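Local coordinates for cell wall surface anchor family protein (Streptococcus pneumoniae serotype 4, PDB 5JUI) that binds keratin 10 and extracellular DNA through its binding region, promoting pneumococcal aggregation and probably biofilm formation, at residues A[30-35]-A[49-54]; A[107-112]-A[127-132]. All blocks are in the same frame, centred on the assembly; numbering follows the deposited sequence.

Contact 1 of 2, residues A[30-35]-A[49-54]; sequences KVYTGE and LKVTND
The carbonyl O of Tyr32 takes the amide of Leu49, N to O 2.7 Å, and Leu49 O receives Tyr32 N in return at 2.8 Å, with an N-H...O angle of 176°. Leu49 O is also approached by Val31 CA, 3.5 Å away, in a CA-H...O contact. Two residues along, Val51 N reaches Lys30 O at 2.9 Å, and Lys30 N donates back to Val51 O. These two hydrogen-bonded pairs flank the non-hydrogen-bonded pair Val31–Lys50, the regular alternation of an antiparallel beta hairpin, here strands 28-38 and 43-53, with 57-65 continuing the sheet beyond the second. On one face, with CG anti to its carbonyl carbon (chi1 -53°), the Tyr32 ring is carried alongside Leu49 O, which lies at its edge, 3.7 Å from CD2; CE2 lies 4.5 Å from Val51 CG2, a loose apolar contact. The buried, branched Leu49 and Val51 suit this face because Phe172 and Phe170 of the second subunit pack on them, while Tyr32 OH hydrogen-bonds Glu195 of that subunit. On the other face Val31 CG2 meets the aliphatic CG of Lys50 at 4.1 Å, and the extended lysine chain carries its amine away from the valine.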
ATOM      1  N   LYS A  30     -16.113   9.449 -15.378  1.00 30.26           N
ATOM      2  CA  LYS A  30     -14.885  10.037 -15.892  1.00 28.52           C
ATOM      3  C   LYS A  30     -14.065   8.987 -16.612  1.00 35.86           C
ATOM      4  O   LYS A  30     -14.000   7.829 -16.191  1.00 30.38           O
ATOM      5  CB  LYS A  30     -14.065  10.711 -14.789  1.00 39.00           C
ATOM      6  CG  LYS A  30     -14.859  11.717 -13.972  1.00 50.82           C
ATOM      7  CD  LYS A  30     -13.983  12.383 -12.926  1.00 59.58           C
ATOM      8  CE  LYS A  30     -14.710  13.546 -12.268  1.00 58.50           C
ATOM      9  NZ  LYS A  30     -13.756  14.466 -11.597  1.00 70.91           N
ATOM     10  N   VAL A  31     -13.475   9.402 -17.727  1.00 30.38           N
ATOM     11  CA  VAL A  31     -12.648   8.529 -18.542  1.00 26.58           C
ATOM     12  C   VAL A  31     -11.213   9.029 -18.564  1.00 33.79           C
ATOM     13  O   VAL A  31     -10.943  10.179 -18.913  1.00 33.74           O
ATOM     14  CB  VAL A  31     -13.162   8.444 -20.001  1.00 27.99           C
ATOM     15  CG1 VAL A  31     -12.181   7.673 -20.880  1.00 28.52           C
ATOM     16  CG2 VAL A  31     -14.554   7.820 -20.051  1.00 28.33           C
ATOM     17  N   TYR A  32     -10.309   8.154 -18.142  1.00 29.48           N
ATOM     18  CA  TYR A  32      -8.877   8.415 -18.143  1.00 25.78           C
ATOM     19  C   TYR A  32      -8.199   7.551 -19.195  1.00 39.37           C
ATOM     20  O   TYR A  32      -8.567   6.393 -19.382  1.00 30.72           O
ATOM     21  CB  TYR A  32      -8.267   8.104 -16.767  1.00 27.51           C
ATOM     22  CG  TYR A  32      -8.960   8.780 -15.612  1.00 34.51           C
ATOM     23  CD1 TYR A  32      -8.504   9.998 -15.132  1.00 44.22           C
ATOM     24  CD2 TYR A  32     -10.061   8.208 -14.999  1.00 34.78           C
ATOM     25  CE1 TYR A  32      -9.128  10.629 -14.082  1.00 43.95           C
ATOM     26  CE2 TYR A  32     -10.693   8.834 -13.945  1.00 41.17           C
ATOM     27  CZ  TYR A  32     -10.220  10.044 -13.491  1.00 40.71           C
ATOM     28  OH  TYR A  32     -10.846  10.673 -12.440  1.00 51.24           O
ATOM     29  N   THR A  33      -7.271   8.137 -19.943  1.00 30.71           N
ATOM     30  CA  THR A  33      -6.463   7.364 -20.879  1.00 31.09           C
ATOM     31  C   THR A  33      -4.989   7.671 -20.664  1.00 36.21           C
ATOM     32  O   THR A  33      -4.634   8.664 -20.023  1.00 45.23           O
ATOM     33  CB  THR A  33      -6.817   7.652 -22.359  1.00 32.99           C
ATOM     34  OG1 THR A  33      -6.321   8.943 -22.737  1.00 40.48           O
ATOM     35  CG2 THR A  33      -8.327   7.580 -22.582  1.00 30.81           C
ATOM     36  N   GLY A  34      -4.132   6.817 -21.202  1.00 34.33           N
ATOM     37  CA  GLY A  34      -2.701   7.036 -21.134  1.00 35.69           C
ATOM     38  C   GLY A  34      -2.025   6.067 -22.078  1.00 41.06           C
ATOM     39  O   GLY A  34      -2.697   5.276 -22.748  1.00 37.49           O
ATOM     40  N   GLU A  35      -0.699   6.098 -22.116  1.00 37.57           N
ATOM     41  CA  GLU A  35       0.029   5.221 -23.021  1.00 49.06           C
ATOM     42  C   GLU A  35       1.378   4.762 -22.481  1.00 45.33           C
ATOM     43  O   GLU A  35       1.924   5.342 -21.545  1.00 44.11           O
ATOM     44  CB  GLU A  35       0.189   5.868 -24.402  1.00 54.21           C
ATOM     45  CG  GLU A  35       1.160   7.034 -24.451  1.00 57.48           C
ATOM     46  CD  GLU A  35       1.293   7.621 -25.845  1.00 69.12           C
ATOM     47  OE1 GLU A  35       0.726   8.704 -26.093  1.00 78.01           O
ATOM     48  OE2 GLU A  35       1.971   7.002 -26.692  1.00 68.29           O
ATOM     49  N   LEU A  49      -9.391   3.886 -18.733  1.00 25.88           N
ATOM     50  CA  LEU A  49     -10.068   3.562 -17.490  1.00 26.27           C
ATOM     51  C   LEU A  49     -11.324   4.394 -17.366  1.00 41.32           C
ATOM     52  O   LEU A  49     -11.259   5.619 -17.307  1.00 31.11           O
ATOM     53  CB  LEU A  49      -9.171   3.804 -16.282  1.00 26.32           C
ATOM     54  CG  LEU A  49      -9.861   3.434 -14.968  1.00 28.97           C
ATOM     55  CD1 LEU A  49     -10.012   1.920 -14.860  1.00 26.46           C
ATOM     56  CD2 LEU A  49      -9.109   3.999 -13.765  1.00 26.13           C
ATOM     57  N   LYS A  50     -12.467   3.724 -17.340  1.00 29.80           N
ATOM     58  CA  LYS A  50     -13.735   4.408 -17.185  1.00 25.04           C
ATOM     59  C   LYS A  50     -14.269   4.137 -15.793  1.00 29.44           C
ATOM     60  O   LYS A  50     -14.360   2.986 -15.366  1.00 27.44           O
ATOM     61  CB  LYS A  50     -14.724   3.937 -18.252  1.00 34.01           C
ATOM     62  CG  LYS A  50     -16.123   4.511 -18.112  1.00 37.78           C
ATOM     63  CD  LYS A  50     -16.994   4.086 -19.294  1.00 50.76           C
ATOM     64  CE  LYS A  50     -18.434   4.541 -19.124  1.00 71.67           C
ATOM     65  NZ  LYS A  50     -19.290   4.147 -20.279  1.00 78.79           N
ATOM     66  N   VAL A  51     -14.605   5.203 -15.076  1.00 24.83           N
ATOM     67  CA  VAL A  51     -15.102   5.066 -13.719  1.00 29.40           C
ATOM     68  C   VAL A  51     -16.439   5.779 -13.579  1.00 35.46           C
ATOM     69  O   VAL A  51     -16.527   6.991 -13.769  1.00 31.85           O
ATOM     70  CB  VAL A  51     -14.102   5.644 -12.694  1.00 35.70           C
ATOM     71  CG1 VAL A  51     -14.604   5.418 -11.277  1.00 30.98           C
ATOM     72  CG2 VAL A  51     -12.724   5.017 -12.883  1.00 34.12           C
ATOM     73  N   THR A  52     -17.471   5.022 -13.224  1.00 32.28           N
ATOM     74  CA  THR A  52     -18.821   5.564 -13.098  1.00 32.68           C
ATOM     75  C   THR A  52     -19.294   5.527 -11.657  1.00 31.11           C
ATOM     76  O   THR A  52     -19.201   4.495 -10.987  1.00 33.34           O
ATOM     77  CB  THR A  52     -19.841   4.789 -13.968  1.00 28.58           C
ATOM     78  OG1 THR A  52     -19.524   4.944 -15.354  1.00 31.29           O
ATOM     79  CG2 THR A  52     -21.260   5.290 -13.718  1.00 33.57           C
ATOM     80  N   ASN A  53     -19.810   6.661 -11.195  1.00 29.71           N
ATOM     81  CA  ASN A  53     -20.327   6.808  -9.841  1.00 29.33           C
ATOM     82  C   ASN A  53     -21.836   7.032  -9.891  1.00 43.02           C
ATOM     83  O   ASN A  53     -22.290   8.032 -10.455  1.00 35.31           O
ATOM     84  CB  ASN A  53     -19.636   7.998  -9.165  1.00 31.89           C
ATOM     85  CG  ASN A  53     -19.996   8.141  -7.692  1.00 38.60           C
ATOM     86  OD1 ASN A  53     -21.026   7.643  -7.230  1.00 34.23           O
ATOM     87  ND2 ASN A  53     -19.144   8.841  -6.949  1.00 40.25           N
ATOM     88  N   ASP A  54     -22.609   6.104  -9.327  1.00 34.70           N
ATOM     89  CA  ASP A  54     -24.064   6.246  -9.316  1.00 36.21           C
ATOM     90  C   ASP A  54     -24.599   6.600  -7.932  1.00 42.69           C
ATOM     91  O   ASP A  54     -25.810   6.587  -7.700  1.00 47.80           O
ATOM     92  CB  ASP A  54     -24.755   4.986  -9.856  1.00 43.30           C
ATOM     93  CG  ASP A  54     -24.572   3.767  -8.959  1.00 41.46           C
ATOM     94  OD1 ASP A  54     -24.069   3.887  -7.822  1.00 45.05           O
ATOM     95  OD2 ASP A  54     -24.941   2.661  -9.405  1.00 58.96           O
TER

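Contact 2 of 2, residues A[107-112]-A[127-132]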
ATOM      1  N   SER A 107     -15.927  -6.109  -6.110  1.00 32.69           N
ATOM      2  CA  SER A 107     -16.601  -7.316  -6.575  1.00 33.77           C
ATOM      3  C   SER A 107     -15.603  -8.207  -7.306  1.00 35.93           C
ATOM      4  O   SER A 107     -14.418  -7.891  -7.379  1.00 35.38           O
ATOM      5  CB  SER A 107     -17.740  -6.950  -7.529  1.00 37.55           C
ATOM      6  OG  SER A 107     -17.227  -6.411  -8.739  1.00 39.13           O
ATOM      7  N   GLY A 108     -16.081  -9.309  -7.875  1.00 41.96           N
ATOM      8  CA  GLY A 108     -15.248 -10.102  -8.763  1.00 35.89           C
ATOM      9  C   GLY A 108     -14.922  -9.290 -10.008  1.00 45.11           C
ATOM     10  O   GLY A 108     -15.657  -8.368 -10.357  1.00 33.73           O
ATOM     11  N   VAL A 109     -13.816  -9.621 -10.666  1.00 31.25           N
ATOM     12  CA  VAL A 109     -13.378  -8.903 -11.855  1.00 34.09           C
ATOM     13  C   VAL A 109     -13.749  -9.671 -13.120  1.00 48.65           C
ATOM     14  O   VAL A 109     -13.231 -10.761 -13.369  1.00 37.67           O
ATOM     15  CB  VAL A 109     -11.850  -8.675 -11.824  1.00 37.62           C
ATOM     16  CG1 VAL A 109     -11.373  -7.960 -13.080  1.00 29.00           C
ATOM     17  CG2 VAL A 109     -11.455  -7.899 -10.572  1.00 37.40           C
ATOM     18  N   LYS A 110     -14.652  -9.102 -13.916  1.00 29.96           N
ATOM     19  CA  LYS A 110     -15.011  -9.690 -15.208  1.00 33.93           C
ATOM     20  C   LYS A 110     -13.901  -9.458 -16.214  1.00 33.13           C
ATOM     21  O   LYS A 110     -13.360  -8.364 -16.292  1.00 40.09           O
ATOM     22  CB  LYS A 110     -16.313  -9.086 -15.745  1.00 33.25           C
ATOM     23  CG  LYS A 110     -17.557  -9.447 -14.957  1.00 51.73           C
ATOM     24  CD  LYS A 110     -18.797  -8.790 -15.555  1.00 75.76           C
ATOM     25  CE  LYS A 110     -20.036  -9.186 -14.775  1.00 84.81           C
ATOM     26  NZ  LYS A 110     -20.138 -10.666 -14.677  1.00100.02           N
ATOM     27  N   ASN A 111     -13.557 -10.493 -16.975  1.00 36.84           N
ATOM     28  CA  ASN A 111     -12.535 -10.380 -18.011  1.00 31.78           C
ATOM     29  C   ASN A 111     -13.109 -10.706 -19.379  1.00 44.92           C
ATOM     30  O   ASN A 111     -13.765 -11.734 -19.553  1.00 37.68           O
ATOM     31  CB  ASN A 111     -11.363 -11.319 -17.715  1.00 39.54           C
ATOM     32  CG  ASN A 111     -10.654 -10.978 -16.427  1.00 39.72           C
ATOM     33  OD1 ASN A 111     -10.034  -9.917 -16.308  1.00 34.30           O
ATOM     34  ND2 ASN A 111     -10.719 -11.886 -15.457  1.00 36.20           N
ATOM     35  N   TYR A 112     -12.865  -9.838 -20.355  1.00 32.87           N
ATOM     36  CA  TYR A 112     -13.416 -10.052 -21.689  1.00 35.86           C
ATOM     37  C   TYR A 112     -12.662  -9.328 -22.797  1.00 34.70           C
ATOM     38  O   TYR A 112     -11.821  -8.469 -22.534  1.00 36.07           O
ATOM     39  CB  TYR A 112     -14.918  -9.722 -21.728  1.00 40.43           C
ATOM     40  CG  TYR A 112     -15.327  -8.384 -21.160  1.00 41.86           C
ATOM     41  CD1 TYR A 112     -15.682  -7.338 -21.989  1.00 34.75           C
ATOM     42  CD2 TYR A 112     -15.398  -8.182 -19.789  1.00 34.09           C
ATOM     43  CE1 TYR A 112     -16.075  -6.119 -21.472  1.00 37.38           C
ATOM     44  CE2 TYR A 112     -15.788  -6.970 -19.265  1.00 33.65           C
ATOM     45  CZ  TYR A 112     -16.125  -5.940 -20.111  1.00 41.79           C
ATOM     46  OH  TYR A 112     -16.516  -4.725 -19.597  1.00 46.26           O
ATOM     47  N   SER A 127     -12.119 -13.097 -12.457  1.00 43.94           N
ATOM     48  CA  SER A 127     -10.991 -13.116 -11.534  1.00 37.50           C
ATOM     49  C   SER A 127     -11.429 -12.684 -10.142  1.00 48.57           C
ATOM     50  O   SER A 127     -12.487 -12.085  -9.972  1.00 44.30           O
ATOM     51  CB  SER A 127      -9.878 -12.197 -12.037  1.00 42.29           C
ATOM     52  OG  SER A 127      -9.343 -12.664 -13.265  1.00 44.18           O
ATOM     53  N   THR A 128     -10.596 -12.960  -9.148  1.00 48.54           N
ATOM     54  CA  THR A 128     -10.917 -12.612  -7.775  1.00 39.15           C
ATOM     55  C   THR A 128      -9.941 -11.562  -7.275  1.00 35.28           C
ATOM     56  O   THR A 128      -8.735 -11.677  -7.484  1.00 46.36           O
ATOM     57  CB  THR A 128     -10.864 -13.855  -6.861  1.00 55.93           C
ATOM     58  OG1 THR A 128     -11.823 -14.821  -7.313  1.00 61.69           O
ATOM     59  CG2 THR A 128     -11.172 -13.487  -5.420  1.00 47.67           C
ATOM     60  N   MET A 129     -10.475 -10.521  -6.641  1.00 34.57           N
ATOM     61  CA  MET A 129      -9.654  -9.478  -6.039  1.00 44.93           C
ATOM     62  C   MET A 129      -9.065  -9.996  -4.727  1.00 48.25           C
ATOM     63  O   MET A 129      -9.792 -10.540  -3.896  1.00 51.80           O
ATOM     64  CB  MET A 129     -10.510  -8.239  -5.748  1.00 49.44           C
ATOM     65  CG  MET A 129     -10.840  -7.361  -6.952  1.00 57.96           C
ATOM     66  SD  MET A 129      -9.507  -6.259  -7.455  1.00 48.48           S
ATOM     67  CE  MET A 129     -10.421  -5.062  -8.434  1.00 43.34           C
ATOM     68  N   THR A 130      -7.759  -9.834  -4.535  1.00 43.65           N
ATOM     69  CA  THR A 130      -7.146 -10.144  -3.242  1.00 51.67           C
ATOM     70  C   THR A 130      -6.503  -8.880  -2.675  1.00 43.64           C
ATOM     71  O   THR A 130      -5.859  -8.123  -3.405  1.00 45.25           O
ATOM     72  CB  THR A 130      -6.091 -11.270  -3.355  1.00 64.56           C
ATOM     73  OG1 THR A 130      -5.163 -10.966  -4.406  1.00 73.22           O
ATOM     74  CG2 THR A 130      -6.767 -12.603  -3.656  1.00 57.68           C
ATOM     75  N   THR A 131      -6.711  -8.626  -1.387  1.00 47.57           N
ATOM     76  CA  THR A 131      -6.208  -7.395  -0.787  1.00 36.65           C
ATOM     77  C   THR A 131      -4.753  -7.538  -0.361  1.00 47.09           C
ATOM     78  O   THR A 131      -4.311  -8.614   0.044  1.00 46.85           O
ATOM     79  CB  THR A 131      -7.060  -6.952   0.423  1.00 50.86           C
ATOM     80  OG1 THR A 131      -6.582  -5.688   0.907  1.00 47.07           O
ATOM     81  CG2 THR A 131      -7.009  -7.985   1.544  1.00 49.83           C
ATOM     82  N   GLN A 132      -4.013  -6.441  -0.455  1.00 39.16           N
ATOM     83  CA  GLN A 132      -2.662  -6.378   0.075  1.00 50.18           C
ATOM     84  C   GLN A 132      -2.679  -5.720   1.446  1.00 46.27           C
ATOM     85  O   GLN A 132      -1.639  -5.533   2.072  1.00 57.06           O
ATOM     86  CB  GLN A 132      -1.768  -5.610  -0.889  1.00 48.58           C
ATOM     87  CG  GLN A 132      -1.218  -6.496  -1.984  1.00 57.93           C
ATOM     88  CD  GLN A 132      -2.237  -6.712  -3.086  1.00 74.32           C
ATOM     89  OE1 GLN A 132      -2.754  -5.754  -3.658  1.00 85.18           O
ATOM     90  NE2 GLN A 132      -2.553  -7.974  -3.368  1.00 75.62           N
TER
HETATM   91  O   HOH W   1     -13.136  -9.971  -6.118  1.00 53.94           O
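Val109 lays its CG2 methyl against the bent chain of Met129, 3.7 Å from CE and equally near CG, with SD only slightly farther off, and the two side chains cross at about a right angle. The bend at chi2 of Met129 (-79°) lays the CG-SD-CE end of the chain across the valine methyl, a shape that a flexible, unbranched thioether adopts readily. Met129 CG also rests on the carbonyl O of Ser107. Next to this apolar contact Val109 and Ser127 form one antiparallel hydrogen-bonded pair: Ser127 N gives to Val109 O at 2.7 Å, and Val109 N gives to Ser127 O at 2.9 Å. This single bridge lies near the starts of strands 110-114 and 129-138, where the chain returns after the short antiparallel pairing of 110-114 with 120-123; both segments then pair with a strand of the second subunit, so the sheet continues through the domain-swapped dimer. Past the bridge on one side, a water spans the widening gap, donating to Ser107 O and accepting from Met129 N, 2.8 Å away. On the other side Asn111 ND2 donates to Ser127 OG at 2.7 Å, with an N-H...O angle of 140° and the hydroxyl a little out of the amide plane. The asparagine amide suits this buried place because it can serve several partners: ND2 also bonds Asn125 O, and OD1 bonds Ser157 of the second subunit, which together would fix its rotation. Ser127 OG, small enough to fit close to the backbone, is likewise hydrogen-bonded to Gly139 O of the second subunit. Ser107 OG donates to the next carbonyl, Gly108 O, and is hydrogen-bonded to Thr160 N of the second subunit.

Overall arrangement
Contact 1 closes before contact 2 begins along the chain, so the two are consecutive rather than nested. Their centres lie 18 Å apart and their nearest atoms about 9 Å, without touching. Contact 1 is a regular hairpin pairing in the sheet of strands 28-38, 43-53 and 57-65; contact 2 is an isolated bridge near the starts of two later strands. What unites them is the second subunit: 30-35 and 49-54 meet it mainly through side chains, whereas 107-112 and 127-132 also join it through backbone strand pairing. Both therefore belong to the dimer interface. The glycerol about 4 Å from the Lys50 side chain in contact 1 probably comes from the crystallisation liquor.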